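Local atomic coordinates of m3DLH protein (Halieaceae bacterium, PDB entry 7JKA), a protein that probably hydrolyses dienelactones and related esters as an alpha/beta hydrolase of the dienelactone hydrolase family, and is also linked to phosphotriesterase activity. Residues Val46-Ala51 with Leu73-His78; Ile129-Gly134 with Val152-Gly157; Lys15-Arg20 with Leu32-Gln37. All coordinates share one frame; numbering follows the deposited sequence.

Contact 1: residues Val46-Ala51 with Leu73-His78; sequences VVFPEA and LAADLH
V47 is tied to L73 and A75 through its backbone. Its N-H points at L73 O, with a donor-acceptor distance of 2.8 Å and 167° at the hydrogen, and its carbonyl takes the N-H of A75 just as straight. These two bonds set a parallel register of V46 beside L73 and V47 beside A74. The bonded pairing stops after A75 N, and from there side chains carry the contact, L77 above all. Its CB lies over one face of the neighbouring H78 ring, toward the rim. L77 CG meets P49 CG tip to tip at 3.6 Å. The chain then forks: CD1 runs on anti to CA (chi2 176°), which takes it to the turn after the strand, 3.4 Å from E50 O and also near P49 O and A51 CA. The other branch, CD2, turns back toward the ring of F48, with 4.1 Å to its CD1. That same F48 CD1 comes 3.7 Å from A75 CB. The F48 ring also packs against A138 and L141 of helix 133-143. At the end of the contact H78 NE2 donates to A51 O over 2.7 Å. The acceptor lies in the imidazole plane, but the bond is bent to 140° and approaches from above the carbonyl plane. The opposite nitrogen, H78 ND1, is bonded to R93 NE. P49 CD lies 3.3 Å from A75 O, a buried carbonyl for which the model holds no hydrogen-bond partner. Beyond the two strand bonds the chemistry is mainly apolar, with one imidazole, gripped at both nitrogens, pinning the turn after strand 42-48.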
# COMPACT_ATOMS: atom_id res chain seq x y z
N VAL A 46 3.92 0.64 -6.36
CA VAL A 46 2.47 0.79 -6.33
C VAL A 46 2.08 1.39 -4.99
O VAL A 46 2.58 0.98 -3.93
CB VAL A 46 1.74 -0.54 -6.55
CG1 VAL A 46 0.21 -0.29 -6.55
CG2 VAL A 46 2.18 -1.19 -7.81
N VAL A 47 1.18 2.36 -5.03
CA VAL A 47 0.68 3.01 -3.82
C VAL A 47 -0.81 2.70 -3.71
O VAL A 47 -1.62 3.22 -4.49
CB VAL A 47 0.92 4.52 -3.84
CG1 VAL A 47 0.43 5.18 -2.57
CG2 VAL A 47 2.44 4.86 -4.10
N PHE A 48 -1.19 1.90 -2.71
CA PHE A 48 -2.60 1.63 -2.50
C PHE A 48 -3.15 2.59 -1.45
O PHE A 48 -2.56 2.73 -0.36
CB PHE A 48 -2.83 0.19 -2.06
CG PHE A 48 -2.52 -0.81 -3.14
CD1 PHE A 48 -3.38 -0.94 -4.24
CD2 PHE A 48 -1.37 -1.59 -3.09
CE1 PHE A 48 -3.08 -1.86 -5.25
CE2 PHE A 48 -1.07 -2.50 -4.10
CZ PHE A 48 -1.91 -2.63 -5.17
N PRO A 49 -4.24 3.28 -1.76
CA PRO A 49 -4.76 4.30 -0.86
C PRO A 49 -5.57 3.69 0.28
O PRO A 49 -5.83 2.49 0.33
CB PRO A 49 -5.70 5.10 -1.79
CG PRO A 49 -6.29 3.98 -2.68
CD PRO A 49 -5.08 3.10 -2.96
N GLU A 50 -5.98 4.55 1.22
CA GLU A 50 -7.02 4.17 2.17
C GLU A 50 -8.29 3.72 1.44
O GLU A 50 -8.42 3.96 0.23
CB GLU A 50 -7.32 5.33 3.12
CG GLU A 50 -6.17 5.62 4.09
CD GLU A 50 -6.63 6.50 5.24
OE1 GLU A 50 -7.27 7.54 4.99
OE2 GLU A 50 -6.37 6.15 6.41
N ALA A 51 -9.22 3.06 2.15
CA ALA A 51 -10.37 2.45 1.48
C ALA A 51 -11.32 3.48 0.88
O ALA A 51 -12.18 3.10 0.08
CB ALA A 51 -11.15 1.54 2.44
N LEU A 73 2.83 4.49 -8.91
CA LEU A 73 1.46 4.45 -9.41
C LEU A 73 0.50 4.51 -8.22
O LEU A 73 0.42 3.55 -7.44
CB LEU A 73 1.21 3.19 -10.23
CG LEU A 73 -0.21 3.10 -10.81
CD1 LEU A 73 -0.34 4.07 -11.96
CD2 LEU A 73 -0.53 1.69 -11.30
N ALA A 74 -0.21 5.62 -8.09
CA ALA A 74 -1.32 5.68 -7.15
C ALA A 74 -2.49 4.89 -7.74
O ALA A 74 -2.99 5.22 -8.82
CB ALA A 74 -1.69 7.14 -6.89
N ALA A 75 -2.92 3.85 -7.04
CA ALA A 75 -3.88 2.89 -7.56
C ALA A 75 -5.32 3.25 -7.21
O ALA A 75 -5.61 3.84 -6.16
CB ALA A 75 -3.59 1.49 -7.03
N ASP A 76 -6.23 2.81 -8.08
CA ASP A 76 -7.67 2.98 -7.91
C ASP A 76 -8.23 1.69 -7.30
O ASP A 76 -8.08 0.62 -7.88
CB ASP A 76 -8.24 3.27 -9.30
CG ASP A 76 -9.76 3.34 -9.36
OD1 ASP A 76 -10.45 3.26 -8.32
OD2 ASP A 76 -10.26 3.50 -10.49
N LEU A 77 -8.88 1.79 -6.12
CA LEU A 77 -9.40 0.59 -5.48
C LEU A 77 -10.77 0.17 -5.97
O LEU A 77 -11.17 -0.98 -5.75
CB LEU A 77 -9.51 0.79 -3.96
CG LEU A 77 -8.20 0.95 -3.20
CD1 LEU A 77 -8.51 1.23 -1.73
CD2 LEU A 77 -7.33 -0.31 -3.35
N HIS A 78 -11.53 1.08 -6.60
CA HIS A 78 -12.96 0.87 -6.76
C HIS A 78 -13.43 0.85 -8.20
O HIS A 78 -14.48 0.25 -8.49
CB HIS A 78 -13.74 1.96 -6.03
CG HIS A 78 -13.36 2.07 -4.59
ND1 HIS A 78 -13.28 0.98 -3.76
CD2 HIS A 78 -13.00 3.14 -3.84
CE1 HIS A 78 -12.89 1.36 -2.56
NE2 HIS A 78 -12.73 2.68 -2.58

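Contact 2: residues Ile129-Gly134 with Val152-Gly157; sequences IGFCFG and VTFHAG
F131 and F154 stand side by side on one face of the sheet, pointing the same way. Their first torsions are nearly identical (chi1 close to -60°), each CG lying anti to the carbonyl carbon; since the residues are paired in a parallel register and their chi2 values are similar too, the ring planes lie within 9° of parallel. They are slid past one another, with centroids 4.9 Å apart and little overlap; F131 CE2 makes the nearest approach, 3.5 Å from F154 CD1. On the same face I129 CG2 meets V152 CB at 4.0 Å, while I129 CD1 extends to F154 CE1. Beneath these side chains V152 O accepts from G130 N, G130 O from F154 N, and F154 O from C132 N, the last at 2.9 Å.

Past F131 the chain turns sharply. C132 has a positive phi and sits at the N-cap position of helix 133-143. The turn is so tight that a CB on G130 would run into G134 O, and F131 O lies 2.8 Å from G134 N in a weak hydrogen bond. H155, also with positive phi, has its CG between the backbone N and the carbonyl carbon (chi1 46°), which swings the imidazole back toward C132. SG approaches that ring at its edge and in its plane, on the ND1 side. C132 was modelled in two conformers, so the very short separation there is doubtful. H155 NE2 is bonded to T216 OG1, which fixes the ring's far edge, and H213 lies close to both residues. Glycines at 130 and 134 around C132, at a tight strand-to-helix turn within a beta-alpha-beta unit, are consistent with the nucleophile elbow of alpha/beta hydrolases, where dienelactone hydrolases carry a cysteine.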
# COMPACT_ATOMS: atom_id res chain seq x y z
N ILE A 129 3.31 -0.21 -1.45
CA ILE A 129 2.97 0.33 -0.14
C ILE A 129 1.47 0.57 -0.09
O ILE A 129 0.78 0.62 -1.12
CB ILE A 129 3.73 1.63 0.18
CG1 ILE A 129 3.23 2.83 -0.64
CG2 ILE A 129 5.23 1.42 0.02
CD1 ILE A 129 3.85 4.18 -0.14
N GLY A 130 0.96 0.71 1.12
CA GLY A 130 -0.46 0.97 1.27
C GLY A 130 -0.76 1.53 2.63
O GLY A 130 -0.05 1.27 3.62
N PHE A 131 -1.84 2.29 2.69
CA PHE A 131 -2.29 3.01 3.87
C PHE A 131 -3.64 2.42 4.26
O PHE A 131 -4.53 2.32 3.42
CB PHE A 131 -2.39 4.51 3.56
CG PHE A 131 -1.09 5.08 3.13
CD1 PHE A 131 -0.66 4.98 1.81
CD2 PHE A 131 -0.24 5.61 4.08
CE1 PHE A 131 0.58 5.47 1.44
CE2 PHE A 131 1.02 6.11 3.73
CZ PHE A 131 1.43 6.02 2.40
N CYS A 132 -3.78 2.02 5.52
CA CYS A 132 -5.04 1.41 6.03
C CYS A 132 -5.41 0.24 5.14
O CYS A 132 -4.57 -0.65 4.92
CB CYS A 132 -6.13 2.44 6.12
SG CYS A 132 -5.67 3.63 7.17
N PHE A 133 -6.63 0.21 4.61
CA PHE A 133 -7.04 -0.90 3.75
C PHE A 133 -6.12 -1.07 2.55
O PHE A 133 -5.92 -2.19 2.08
CB PHE A 133 -8.49 -0.68 3.28
CG PHE A 133 -9.02 -1.80 2.43
CD1 PHE A 133 -9.45 -2.99 3.00
CD2 PHE A 133 -9.09 -1.65 1.05
CE1 PHE A 133 -9.96 -4.03 2.19
CE2 PHE A 133 -9.60 -2.68 0.24
CZ PHE A 133 -10.02 -3.87 0.82
N GLY A 134 -5.51 0.03 2.07
CA GLY A 134 -4.48 -0.09 1.04
C GLY A 134 -3.28 -0.91 1.46
O GLY A 134 -2.67 -1.61 0.63
N VAL A 152 5.49 -2.39 2.21
CA VAL A 152 5.44 -1.60 3.44
C VAL A 152 4.02 -1.18 3.68
O VAL A 152 3.37 -0.63 2.77
CB VAL A 152 6.36 -0.36 3.38
CG1 VAL A 152 6.36 0.33 4.76
CG2 VAL A 152 7.78 -0.76 2.98
N THR A 153 3.51 -1.42 4.88
CA THR A 153 2.16 -1.00 5.23
C THR A 153 2.18 0.07 6.30
O THR A 153 3.06 0.10 7.17
CB THR A 153 1.29 -2.18 5.71
OG1 THR A 153 1.74 -2.66 7.00
CG2 THR A 153 1.38 -3.31 4.73
N PHE A 154 1.21 0.98 6.24
CA PHE A 154 1.08 2.05 7.22
C PHE A 154 -0.31 1.97 7.82
O PHE A 154 -1.31 2.06 7.09
CB PHE A 154 1.30 3.43 6.59
CG PHE A 154 2.66 3.60 5.95
CD1 PHE A 154 2.86 3.30 4.60
CD2 PHE A 154 3.71 4.13 6.68
CE1 PHE A 154 4.09 3.47 4.00
CE2 PHE A 154 4.96 4.31 6.10
CZ PHE A 154 5.15 3.98 4.74
N HIS A 155 -0.38 1.81 9.14
CA HIS A 155 -1.64 1.70 9.89
C HIS A 155 -2.68 0.85 9.16
O HIS A 155 -3.82 1.27 8.95
CB HIS A 155 -2.20 3.07 10.29
CG HIS A 155 -2.21 4.11 9.20
ND1 HIS A 155 -3.23 4.24 8.28
CD2 HIS A 155 -1.33 5.11 8.91
CE1 HIS A 155 -2.97 5.24 7.46
NE2 HIS A 155 -1.82 5.78 7.81
N ALA A 156 -2.27 -0.36 8.79
CA ALA A 156 -3.10 -1.28 8.01
C ALA A 156 -3.81 -2.30 8.88
O ALA A 156 -3.22 -2.92 9.76
CB ALA A 156 -2.25 -2.03 6.98
N GLY A 157 -5.09 -2.53 8.57
CA GLY A 157 -5.75 -3.71 9.09
C GLY A 157 -5.09 -4.96 8.55
O GLY A 157 -4.49 -4.97 7.47

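Contact 3: residues Lys15-Arg20 with Leu32-Gln37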
# COMPACT_ATOMS: atom_id res chain seq x y z
N LYS A 15 6.44 14.96 -12.42
CA LYS A 15 5.33 14.94 -13.35
C LYS A 15 4.33 13.90 -12.91
O LYS A 15 4.65 13.00 -12.12
CB LYS A 15 5.82 14.63 -14.77
CG LYS A 15 6.60 15.77 -15.35
CD LYS A 15 6.96 15.59 -16.83
CE LYS A 15 5.71 15.47 -17.72
NZ LYS A 15 4.93 16.72 -17.82
N HIS A 16 3.11 14.02 -13.41
CA HIS A 16 2.13 12.97 -13.22
C HIS A 16 1.30 12.82 -14.48
O HIS A 16 1.14 13.76 -15.26
CB HIS A 16 1.22 13.23 -12.00
CG HIS A 16 0.46 14.51 -12.08
ND1 HIS A 16 -0.91 14.55 -12.24
CD2 HIS A 16 0.87 15.80 -12.03
CE1 HIS A 16 -1.30 15.81 -12.28
NE2 HIS A 16 -0.24 16.59 -12.16
N ARG A 17 0.75 11.61 -14.64
CA ARG A 17 -0.16 11.37 -15.75
C ARG A 17 -1.20 10.36 -15.32
O ARG A 17 -0.93 9.46 -14.51
CB ARG A 17 0.58 10.89 -17.02
CG ARG A 17 1.15 9.49 -16.99
CD ARG A 17 1.89 9.21 -18.30
NE ARG A 17 2.49 7.88 -18.38
CZ ARG A 17 3.79 7.65 -18.19
NH1 ARG A 17 4.62 8.66 -17.92
NH2 ARG A 17 4.26 6.42 -18.29
N GLU A 18 -2.41 10.54 -15.83
CA GLU A 18 -3.48 9.58 -15.60
C GLU A 18 -3.15 8.28 -16.32
O GLU A 18 -2.64 8.29 -17.44
CB GLU A 18 -4.79 10.17 -16.11
CG GLU A 18 -6.01 9.37 -15.78
CD GLU A 18 -7.28 10.15 -16.07
OE1 GLU A 18 -7.81 10.03 -17.19
OE2 GLU A 18 -7.72 10.90 -15.17
N ILE A 19 -3.43 7.16 -15.66
CA ILE A 19 -3.23 5.84 -16.24
C ILE A 19 -4.56 5.10 -16.16
O ILE A 19 -5.08 4.89 -15.06
CB ILE A 19 -2.15 5.03 -15.52
CG1 ILE A 19 -0.87 5.84 -15.31
CG2 ILE A 19 -1.86 3.78 -16.30
CD1 ILE A 19 0.09 5.70 -16.44
N ARG A 20 -5.08 4.65 -17.29
CA ARG A 20 -6.30 3.85 -17.31
C ARG A 20 -5.91 2.38 -17.49
O ARG A 20 -5.08 2.06 -18.33
CB ARG A 20 -7.23 4.33 -18.42
CG ARG A 20 -7.64 5.75 -18.16
CD ARG A 20 -8.77 6.26 -19.01
NE ARG A 20 -9.18 7.56 -18.49
CZ ARG A 20 -10.29 7.79 -17.79
NH1 ARG A 20 -11.15 6.81 -17.53
NH2 ARG A 20 -10.53 9.02 -17.35
N LEU A 32 0.23 8.00 -12.36
CA LEU A 32 1.66 7.72 -12.27
C LEU A 32 2.39 9.02 -11.98
O LEU A 32 2.13 10.03 -12.64
CB LEU A 32 2.22 7.10 -13.56
CG LEU A 32 3.70 6.70 -13.47
CD1 LEU A 32 3.83 5.34 -12.75
CD2 LEU A 32 4.39 6.66 -14.82
N HIS A 33 3.28 9.00 -10.98
CA HIS A 33 4.16 10.11 -10.64
C HIS A 33 5.60 9.69 -10.88
O HIS A 33 6.00 8.59 -10.50
CB HIS A 33 3.97 10.53 -9.17
CG HIS A 33 2.64 11.15 -8.91
ND1 HIS A 33 2.49 12.48 -8.56
CD2 HIS A 33 1.39 10.63 -8.96
CE1 HIS A 33 1.20 12.74 -8.42
NE2 HIS A 33 0.51 11.64 -8.63
N TRP A 34 6.38 10.57 -11.51
CA TRP A 34 7.77 10.22 -11.78
C TRP A 34 8.55 11.52 -11.90
O TRP A 34 7.98 12.60 -12.06
CB TRP A 34 7.89 9.34 -13.03
CG TRP A 34 7.76 10.09 -14.33
CD1 TRP A 34 8.79 10.49 -15.14
CD2 TRP A 34 6.55 10.54 -14.97
NE1 TRP A 34 8.30 11.15 -16.24
CE2 TRP A 34 6.93 11.21 -16.16
CE3 TRP A 34 5.18 10.45 -14.66
CZ2 TRP A 34 6.01 11.78 -17.03
CZ3 TRP A 34 4.27 11.04 -15.54
CH2 TRP A 34 4.68 11.68 -16.71
N ASP A 35 9.87 11.40 -11.80
CA ASP A 35 10.77 12.54 -12.00
C ASP A 35 11.30 12.48 -13.42
O ASP A 35 12.02 11.55 -13.78
CB ASP A 35 11.91 12.48 -10.97
CG ASP A 35 12.92 13.62 -11.11
OD1 ASP A 35 12.76 14.53 -11.95
OD2 ASP A 35 13.89 13.59 -10.33
N GLU A 36 10.93 13.48 -14.24
CA GLU A 36 11.33 13.50 -15.64
C GLU A 36 12.85 13.59 -15.79
O GLU A 36 13.39 13.23 -16.84
CB GLU A 36 10.63 14.66 -16.35
CG GLU A 36 10.69 14.62 -17.89
CD GLU A 36 9.76 13.55 -18.49
OE1 GLU A 36 9.96 12.36 -18.21
OE2 GLU A 36 8.85 13.93 -19.25
N GLN A 37 13.55 14.03 -14.75
CA GLN A 37 15.00 14.12 -14.84
C GLN A 37 15.70 12.76 -14.75
O GLN A 37 16.88 12.67 -15.11
CB GLN A 37 15.54 15.04 -13.75
CG GLN A 37 15.18 16.49 -13.96
CD GLN A 37 15.92 17.38 -13.00
OE1 GLN A 37 16.39 16.92 -11.97
NE2 GLN A 37 16.07 18.65 -13.35
O HOH W 1 4.60 14.06 -9.49
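W34 is held between K15 and R17, which come at opposite faces of its indole. From one side K15 CB lies 3.7 Å from the centroid of the six-membered ring, close to its normal, a CH-pi contact. From the other R17 brings its guanidinium in a cation-pi arrangement, CZ 4.6 Å from the same centroid. The two planes stand 69° apart, so the cation meets the ring through NH1, 3.3 Å from W34 CH2, and does not lie flat on it. R17 is extended from CG to NE, and L32 CD2 covers one guanidinium face; NH2 also bridges to E120 and bonds to Q118. In the indole plane, W34 NE1 donates to E36 OE1 at 2.8 Å and 174°, which should fix the ring's rotation.

The other face of the sheet carries H16 and H33 side by side. H16 CB sits over the centre of the H33 imidazole, 3.6 Å from its centroid, and the two rings are roughly parallel but offset, with little overlap. A water joins K15 O to H33 ND1, while H33 NE2 bonds to E31.

Backbone bonds in both directions pair K15 with W34 and R17 with L32, flanking the non-hydrogen-bonded pair H16 and H33. With strand directions 154° apart, this is an antiparallel beta hairpin, strands 14-22 and 27-35, at one margin of the hydrolase sheet.

From the N terminus the three contacts follow in series, and none nests in or crosses another. Contact 3 closes first, a hairpin with 11 residues between its segments. Contact 1 comes next, bringing strands 42-48 and 71-74 together around helix 56-67. Contact 2 closes last, joining strands 126-131 and 150-154 around helix 133-143. Their strands all belong to one sheet. L73 CD1 packs 3.8 Å from I19 CG1, linking contacts 1 and 3, and a probable hydrogen bond of 2.8 Å from F48 N to I129 O links contacts 1 and 2. Contacts 2 and 3 stay about 11 Å apart at their nearest atoms. The E50 side chain of contact 1, bonded to S214, lies beside C132.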